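PDB 1WYD: aspartate--tRNA(Asp/Asn) ligase from Sulfolobus tokodaii, which probably activates L-aspartate with ATP and transfers it to the acceptor end of both tRNA(Asp) and tRNA(Asn), as a homodimeric class II aminoacyl-tRNA synthetase. Local coordinates for residues A132-I136 against E259-L264; D234-M239 against S341-D345; E62-V68 against I92-A98. One frame throughout, in Å; residues are numbered along the deposited sequence.

Contact 1 of 3, residues A132-I136 against E259-L264; sequences AVIKI and EELKIL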
# COMPACT_ATOMS: atom_id res chain seq x y z
N ALA B 132 13.89 -3.87 -14.40
CA ALA B 132 14.62 -4.30 -13.18
C ALA B 132 14.30 -3.40 -11.98
O ALA B 132 14.20 -3.87 -10.83
CB ALA B 132 16.11 -4.32 -13.45
N VAL B 133 14.13 -2.11 -12.25
CA VAL B 133 13.75 -1.16 -11.21
C VAL B 133 12.38 -1.50 -10.68
O VAL B 133 12.16 -1.53 -9.48
CB VAL B 133 13.82 0.30 -11.74
CG1 VAL B 133 13.49 1.30 -10.64
CG2 VAL B 133 15.21 0.56 -12.27
N ILE B 134 11.46 -1.81 -11.58
CA ILE B 134 10.07 -2.03 -11.22
C ILE B 134 10.02 -3.29 -10.35
O ILE B 134 9.33 -3.35 -9.33
CB ILE B 134 9.25 -2.19 -12.52
CG1 ILE B 134 9.19 -0.85 -13.26
CG2 ILE B 134 7.89 -2.80 -12.22
CD1 ILE B 134 8.41 -0.86 -14.60
N LYS B 135 10.78 -4.29 -10.75
CA LYS B 135 10.89 -5.54 -10.00
C LYS B 135 11.49 -5.39 -8.61
O LYS B 135 10.98 -5.97 -7.65
CB LYS B 135 11.60 -6.60 -10.83
CG LYS B 135 10.69 -7.18 -11.88
CD LYS B 135 11.32 -8.31 -12.72
CE LYS B 135 12.18 -7.77 -13.82
NZ LYS B 135 12.56 -8.86 -14.81
N ILE B 136 12.53 -4.58 -8.48
CA ILE B 136 13.24 -4.42 -7.20
C ILE B 136 12.39 -3.69 -6.18
O ILE B 136 12.44 -4.02 -4.97
CB ILE B 136 14.60 -3.69 -7.42
CG1 ILE B 136 15.63 -4.66 -7.98
CG2 ILE B 136 15.14 -3.03 -6.14
CD1 ILE B 136 16.93 -3.97 -8.41
N GLU B 259 19.51 -11.21 -10.71
CA GLU B 259 19.43 -10.97 -12.15
C GLU B 259 19.20 -9.47 -12.44
O GLU B 259 19.81 -8.90 -13.35
CB GLU B 259 18.37 -11.91 -12.76
CG GLU B 259 18.09 -11.78 -14.26
CD GLU B 259 16.59 -11.86 -14.62
OE1 GLU B 259 15.96 -12.94 -14.40
OE2 GLU B 259 16.04 -10.83 -15.12
N GLU B 260 18.38 -8.84 -11.61
CA GLU B 260 18.01 -7.44 -11.78
C GLU B 260 19.20 -6.54 -11.47
O GLU B 260 19.52 -5.64 -12.25
CB GLU B 260 16.79 -7.09 -10.92
CG GLU B 260 15.44 -7.55 -11.49
CD GLU B 260 15.20 -9.05 -11.43
OE1 GLU B 260 14.34 -9.55 -12.23
OE2 GLU B 260 15.84 -9.74 -10.59
N LEU B 261 19.89 -6.84 -10.38
CA LEU B 261 21.14 -6.15 -10.06
C LEU B 261 22.22 -6.30 -11.15
O LEU B 261 23.00 -5.36 -11.44
CB LEU B 261 21.67 -6.65 -8.72
CG LEU B 261 20.92 -6.19 -7.47
CD1 LEU B 261 21.36 -6.98 -6.27
CD2 LEU B 261 21.11 -4.68 -7.21
N LYS B 262 22.25 -7.49 -11.74
CA LYS B 262 23.15 -7.80 -12.85
C LYS B 262 22.85 -6.85 -14.02
O LYS B 262 23.74 -6.12 -14.45
CB LYS B 262 23.00 -9.28 -13.23
CG LYS B 262 24.20 -9.90 -13.91
CD LYS B 262 23.78 -10.98 -14.94
CE LYS B 262 24.95 -11.31 -15.91
NZ LYS B 262 24.63 -12.32 -16.96
N ILE B 263 21.61 -6.81 -14.49
CA ILE B 263 21.20 -5.83 -15.51
C ILE B 263 21.56 -4.38 -15.15
O ILE B 263 21.88 -3.58 -16.03
CB ILE B 263 19.69 -5.96 -15.77
CG1 ILE B 263 19.41 -7.24 -16.57
CG2 ILE B 263 19.10 -4.68 -16.43
CD1 ILE B 263 18.13 -7.92 -16.16
N LEU B 264 21.56 -4.07 -13.86
CA LEU B 264 21.85 -2.73 -13.36
C LEU B 264 23.33 -2.39 -13.08
O LEU B 264 23.68 -1.23 -12.78
CB LEU B 264 21.01 -2.48 -12.10
CG LEU B 264 19.49 -2.33 -12.29
CD1 LEU B 264 18.72 -2.53 -10.96
CD2 LEU B 264 19.14 -1.01 -12.98
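Two helices of the class II synthetase catalytic domain, 128-150 and 258-264, cross roughly antiparallel here, with 143° between their N-to-C directions and the segment axes 9.4 Å apart. Ala132 makes the close approach possible: its methyl carbon CB lies 3.8 Å from Glu260 CB, and the two CA atoms are only 4.8 Å apart. Glu260 leaves its helix with chi1 m and then bends back at chi2 p, so that its carboxylate swings toward Lys135. The lysine is bent at chi1 and chi3 (both m), and its NZ meets Glu260 OE1 at 3.2 Å, a salt bridge whose hydrogen bond is weak. The aliphatic side of the contact belongs to Ile136 and Leu264, both m,t rotamers directed at the facing helix, with Val133 and Ile263 adding smaller contacts. Ile136 and Leu261 both touch Ile253 of helix 235-256, a neighbour that the two helices share. The tightest apolar touch is Ile136 CD1 against Leu264 CD1, at 3.4 Å.

Contact 2 of 3, residues D234-M239 against S341-D345; sequences DYNDVM and SESFD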
# COMPACT_ATOMS: atom_id res chain seq x y z
N ASP B 234 11.27 4.40 21.98
CA ASP B 234 11.81 5.71 21.66
C ASP B 234 12.60 5.60 20.39
O ASP B 234 12.55 4.55 19.74
CB ASP B 234 12.66 6.28 22.78
CG ASP B 234 13.93 5.46 23.05
OD1 ASP B 234 14.36 4.64 22.21
OD2 ASP B 234 14.56 5.61 24.13
N TYR B 235 13.37 6.64 20.07
CA TYR B 235 14.05 6.70 18.79
C TYR B 235 15.18 5.69 18.63
O TYR B 235 15.44 5.23 17.52
CB TYR B 235 14.49 8.12 18.44
CG TYR B 235 15.70 8.66 19.17
CD1 TYR B 235 16.57 9.53 18.52
CD2 TYR B 235 15.97 8.34 20.51
CE1 TYR B 235 17.67 10.07 19.17
CE2 TYR B 235 17.07 8.85 21.18
CZ TYR B 235 17.92 9.73 20.49
OH TYR B 235 19.01 10.27 21.11
N ASN B 236 15.83 5.30 19.72
CA ASN B 236 16.83 4.25 19.62
C ASN B 236 16.18 2.92 19.24
O ASN B 236 16.71 2.18 18.41
CB ASN B 236 17.69 4.16 20.88
CG ASN B 236 18.50 5.47 21.16
OD1 ASN B 236 18.46 6.01 22.25
ND2 ASN B 236 19.23 5.94 20.17
N ASP B 237 14.99 2.64 19.78
CA ASP B 237 14.29 1.39 19.45
C ASP B 237 13.94 1.24 17.97
O ASP B 237 14.14 0.17 17.37
CB ASP B 237 13.01 1.25 20.25
CG ASP B 237 13.26 1.07 21.71
OD1 ASP B 237 12.61 1.79 22.51
OD2 ASP B 237 14.10 0.23 22.14
N VAL B 238 13.37 2.32 17.41
CA VAL B 238 12.95 2.33 16.03
C VAL B 238 14.14 2.34 15.07
O VAL B 238 14.13 1.68 14.02
CB VAL B 238 11.88 3.45 15.73
CG1 VAL B 238 10.61 3.19 16.56
CG2 VAL B 238 12.40 4.82 16.01
N MET B 239 15.19 3.07 15.44
CA MET B 239 16.43 3.00 14.66
C MET B 239 16.93 1.54 14.53
O MET B 239 17.28 1.10 13.43
CB MET B 239 17.50 3.95 15.22
CG MET B 239 17.33 5.35 14.74
SD MET B 239 18.75 6.41 15.04
CE MET B 239 18.55 6.83 16.82
N SER B 341 17.27 17.25 20.36
CA SER B 341 16.04 16.49 20.24
C SER B 341 16.30 15.03 20.00
O SER B 341 17.35 14.66 19.47
CB SER B 341 15.17 17.06 19.14
OG SER B 341 15.81 16.92 17.89
N GLU B 342 15.36 14.20 20.39
CA GLU B 342 15.50 12.77 20.20
C GLU B 342 15.08 12.40 18.76
O GLU B 342 14.08 11.74 18.54
CB GLU B 342 14.73 11.99 21.26
CG GLU B 342 15.42 11.92 22.62
CD GLU B 342 14.77 10.95 23.63
OE1 GLU B 342 14.12 9.94 23.23
OE2 GLU B 342 14.90 11.21 24.84
N SER B 343 15.90 12.80 17.79
CA SER B 343 15.57 12.61 16.39
C SER B 343 16.73 12.04 15.65
O SER B 343 17.85 12.05 16.14
CB SER B 343 15.22 13.94 15.77
OG SER B 343 16.26 14.87 16.03
N PHE B 344 16.44 11.53 14.44
CA PHE B 344 17.48 11.03 13.54
C PHE B 344 17.12 11.24 12.09
O PHE B 344 15.97 11.21 11.72
CB PHE B 344 17.75 9.55 13.81
CG PHE B 344 16.66 8.62 13.35
CD1 PHE B 344 15.57 8.34 14.16
CD2 PHE B 344 16.73 8.00 12.11
CE1 PHE B 344 14.56 7.49 13.76
CE2 PHE B 344 15.72 7.14 11.68
CZ PHE B 344 14.63 6.88 12.52
N ASP B 345 18.13 11.45 11.26
CA ASP B 345 18.01 11.20 9.82
C ASP B 345 18.87 10.00 9.48
O ASP B 345 19.94 9.82 10.07
CB ASP B 345 18.47 12.41 9.01
CG ASP B 345 17.58 13.63 9.24
OD1 ASP B 345 16.70 13.56 10.10
OD2 ASP B 345 17.71 14.70 8.64
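Helix 235-239 and strand 343-345 run in roughly the same direction, 29° apart, with their axes 9.2 Å from each other; the backbones come nearest at Tyr235 and Glu342, whose CA atoms are 6.4 Å apart. Asp234 is the N-cap of the helix and forms a capping box with Asp237: Asp237 N donates to Asp234 OD1 (3.2 Å), and Asp234 N donates to Asp237 OD1 (3.0 Å). On the facing segment, Glu342 is the centre of an inverse gamma turn that leads into the strand. The Tyr235 ring lies against this turn, its CD1 3.2 Å from Glu342 C, with Glu342 CB over its face, 3.8 Å from the ring centroid, in a CH-pi contact. One turn further along the helix, Met239 covers the Phe344 ring: its CG sits 3.4 Å from the centroid, nearly on the ring normal, and its SD makes an oblique Met-aromatic contact at 4.0 Å from the centroid. Val238 CG2 adds an apolar contact to Phe344 CE1 at 4.1 Å. The Phe344 side chain lies about 6 Å from that of Ser355 and about 7 Å from that of Arg359, both predicted to bind aspartate. With no hydrogen bond across it, packing alone fastens the helix to the antiparallel sheet core of the class II catalytic domain, while Tyr235 OH and Glu342 OE1 are satisfied by Asp321 and Thr358.

Contact 3 of 3, residues E62-V68 against I92-A98; sequences ELTQESV and ITLLSKA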
# COMPACT_ATOMS: atom_id res chain seq x y z
N GLU B 62 6.15 -9.81 -41.69
CA GLU B 62 5.38 -8.58 -41.53
C GLU B 62 5.46 -8.01 -40.10
O GLU B 62 4.98 -6.91 -39.83
CB GLU B 62 3.94 -8.78 -42.01
CG GLU B 62 3.07 -9.64 -41.11
CD GLU B 62 1.67 -9.82 -41.68
OE1 GLU B 62 1.52 -10.64 -42.63
OE2 GLU B 62 0.72 -9.13 -41.17
N LEU B 63 6.13 -8.77 -39.23
CA LEU B 63 6.34 -8.44 -37.82
C LEU B 63 7.23 -7.22 -37.61
O LEU B 63 8.16 -6.95 -38.37
CB LEU B 63 6.97 -9.65 -37.11
CG LEU B 63 6.15 -10.92 -36.93
CD1 LEU B 63 6.94 -11.92 -36.08
CD2 LEU B 63 4.79 -10.63 -36.28
N THR B 64 6.95 -6.48 -36.54
CA THR B 64 7.64 -5.23 -36.27
C THR B 64 7.92 -5.23 -34.82
O THR B 64 7.23 -5.92 -34.07
CB THR B 64 6.71 -4.06 -36.58
OG1 THR B 64 5.53 -4.16 -35.75
CG2 THR B 64 6.19 -4.20 -38.00
N GLN B 65 8.90 -4.44 -34.40
CA GLN B 65 9.29 -4.41 -32.99
C GLN B 65 8.13 -3.90 -32.15
O GLN B 65 7.38 -2.99 -32.56
CB GLN B 65 10.55 -3.56 -32.80
CG GLN B 65 11.75 -4.07 -33.56
CD GLN B 65 12.98 -3.21 -33.29
OE1 GLN B 65 13.62 -3.34 -32.24
NE2 GLN B 65 13.29 -2.33 -34.21
N GLU B 66 7.99 -4.53 -30.98
CA GLU B 66 6.94 -4.29 -29.97
C GLU B 66 5.55 -4.86 -30.28
O GLU B 66 4.65 -4.75 -29.45
CB GLU B 66 6.88 -2.83 -29.47
CG GLU B 66 8.08 -2.36 -28.63
CD GLU B 66 8.59 -3.35 -27.59
OE1 GLU B 66 9.72 -3.85 -27.78
OE2 GLU B 66 7.90 -3.65 -26.57
N SER B 67 5.36 -5.47 -31.44
CA SER B 67 4.18 -6.30 -31.65
C SER B 67 4.13 -7.47 -30.68
O SER B 67 5.17 -8.02 -30.24
CB SER B 67 4.16 -6.86 -33.05
OG SER B 67 4.27 -5.81 -33.99
N VAL B 68 2.91 -7.86 -30.34
CA VAL B 68 2.71 -8.92 -29.39
C VAL B 68 2.38 -10.18 -30.16
O VAL B 68 1.44 -10.20 -30.96
CB VAL B 68 1.57 -8.56 -28.41
CG1 VAL B 68 1.24 -9.71 -27.52
CG2 VAL B 68 1.92 -7.27 -27.62
N ILE B 92 3.09 -18.73 -35.72
CA ILE B 92 3.11 -17.45 -35.06
C ILE B 92 1.77 -16.75 -35.27
O ILE B 92 1.27 -16.63 -36.40
CB ILE B 92 4.31 -16.57 -35.56
CG1 ILE B 92 5.66 -17.09 -35.02
CG2 ILE B 92 4.10 -15.05 -35.21
CD1 ILE B 92 6.84 -16.91 -35.99
N THR B 93 1.17 -16.31 -34.17
CA THR B 93 -0.05 -15.54 -34.23
C THR B 93 0.21 -14.10 -33.81
O THR B 93 0.91 -13.84 -32.82
CB THR B 93 -1.10 -16.18 -33.34
OG1 THR B 93 -1.11 -17.59 -33.59
CG2 THR B 93 -2.51 -15.71 -33.75
N LEU B 94 -0.32 -13.17 -34.58
CA LEU B 94 -0.24 -11.74 -34.31
C LEU B 94 -1.39 -11.35 -33.38
O LEU B 94 -2.57 -11.41 -33.76
CB LEU B 94 -0.35 -10.97 -35.61
CG LEU B 94 0.50 -9.75 -35.96
CD1 LEU B 94 -0.24 -8.96 -37.03
CD2 LEU B 94 0.79 -8.88 -34.75
N LEU B 95 -1.06 -10.98 -32.14
CA LEU B 95 -2.10 -10.67 -31.17
C LEU B 95 -2.43 -9.21 -31.28
O LEU B 95 -3.59 -8.81 -31.23
CB LEU B 95 -1.65 -11.03 -29.76
CG LEU B 95 -1.25 -12.49 -29.53
CD1 LEU B 95 -0.88 -12.70 -28.10
CD2 LEU B 95 -2.38 -13.46 -29.94
N SER B 96 -1.38 -8.41 -31.43
CA SER B 96 -1.49 -6.97 -31.46
C SER B 96 -0.26 -6.40 -32.22
O SER B 96 0.90 -6.54 -31.78
CB SER B 96 -1.57 -6.46 -30.01
OG SER B 96 -1.74 -5.05 -29.96
N LYS B 97 -0.54 -5.77 -33.36
CA LYS B 97 0.50 -5.26 -34.25
C LYS B 97 0.86 -3.85 -33.80
O LYS B 97 0.00 -3.12 -33.36
CB LYS B 97 -0.03 -5.26 -35.69
CG LYS B 97 1.02 -5.20 -36.81
CD LYS B 97 0.47 -4.47 -38.09
CE LYS B 97 -0.54 -5.34 -38.87
NZ LYS B 97 -0.78 -4.87 -40.28
N ALA B 98 2.13 -3.49 -33.84
CA ALA B 98 2.56 -2.15 -33.45
C ALA B 98 2.90 -1.31 -34.68
O ALA B 98 3.52 -1.78 -35.62
CB ALA B 98 3.77 -2.24 -32.54
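Val68 holds the firmest bonds of this contact: its N donates to Ser96 O at 2.8 Å, and its O receives Leu95 N at 2.9 Å and, more weakly, Ser96 N at 3.4 Å. Two residues, Leu95 and Ser96, therefore face Val68 in a classic beta bulge that includes the antiparallel hydrogen-bonded pair Val68-Ser96. The chain turns a corner at Leu95. Beyond the bridge, Ala98 N donates to Ser67 OG at 3.2 Å, so a side chain carries on where backbone pairing stops. Thr64 OG1 lies 3.1 Å from Ala98 O and 2.7 Å from Ser67 OG, within reach of both. These polar groups gather at the type II turn Thr64-Ser67, in which Glu66 takes the positive phi (76°) of the third position. Ala98 CB packs against this turn, 3.7 Å from Gln65 O. Around it the contact becomes apolar: Val68 CG1 meets Leu95 CD1 at 3.7 Å, while Leu63 reaches Ile92 and Leu94 with its two methyls, CD1 to Ile92 CG2 at 4.3 Å and CD2 to Leu94 CG at 4.4 Å. Glu66 forms salt bridges to Arg40 and Arg126, and Ser96 OG bonds to Met391 O of the second subunit. The bulge and corner lie at the end of the antiparallel pairing of strands 68-77 and 91-94 within the OB-fold, the nucleic acid binding domain that in class II synthetases of this subgroup recognises the tRNA anticodon.

Contacts 1 and 2 both belong to the catalytic domain and share one run of chain, since helix 235-256 starts in contact 2 and is followed directly by helix 258-264 of contact 1; their centres are nonetheless 32 Å apart. Contact 3 sits in the OB-fold domain, its centre about 55 Å from that of contact 2 and on the opposite side of the chain's centre. Contact 2 is the buried one, aromatic, with one methionine sulfur, joining helix to sheet. Contacts 1 and 3 are only partly buried: contact 1 pairs two helices through aliphatic packing and one salt bridge, whereas contact 3 relies mainly on backbone hydrogen bonds, extended by the Ser67 hydroxyl. All three touch the second subunit.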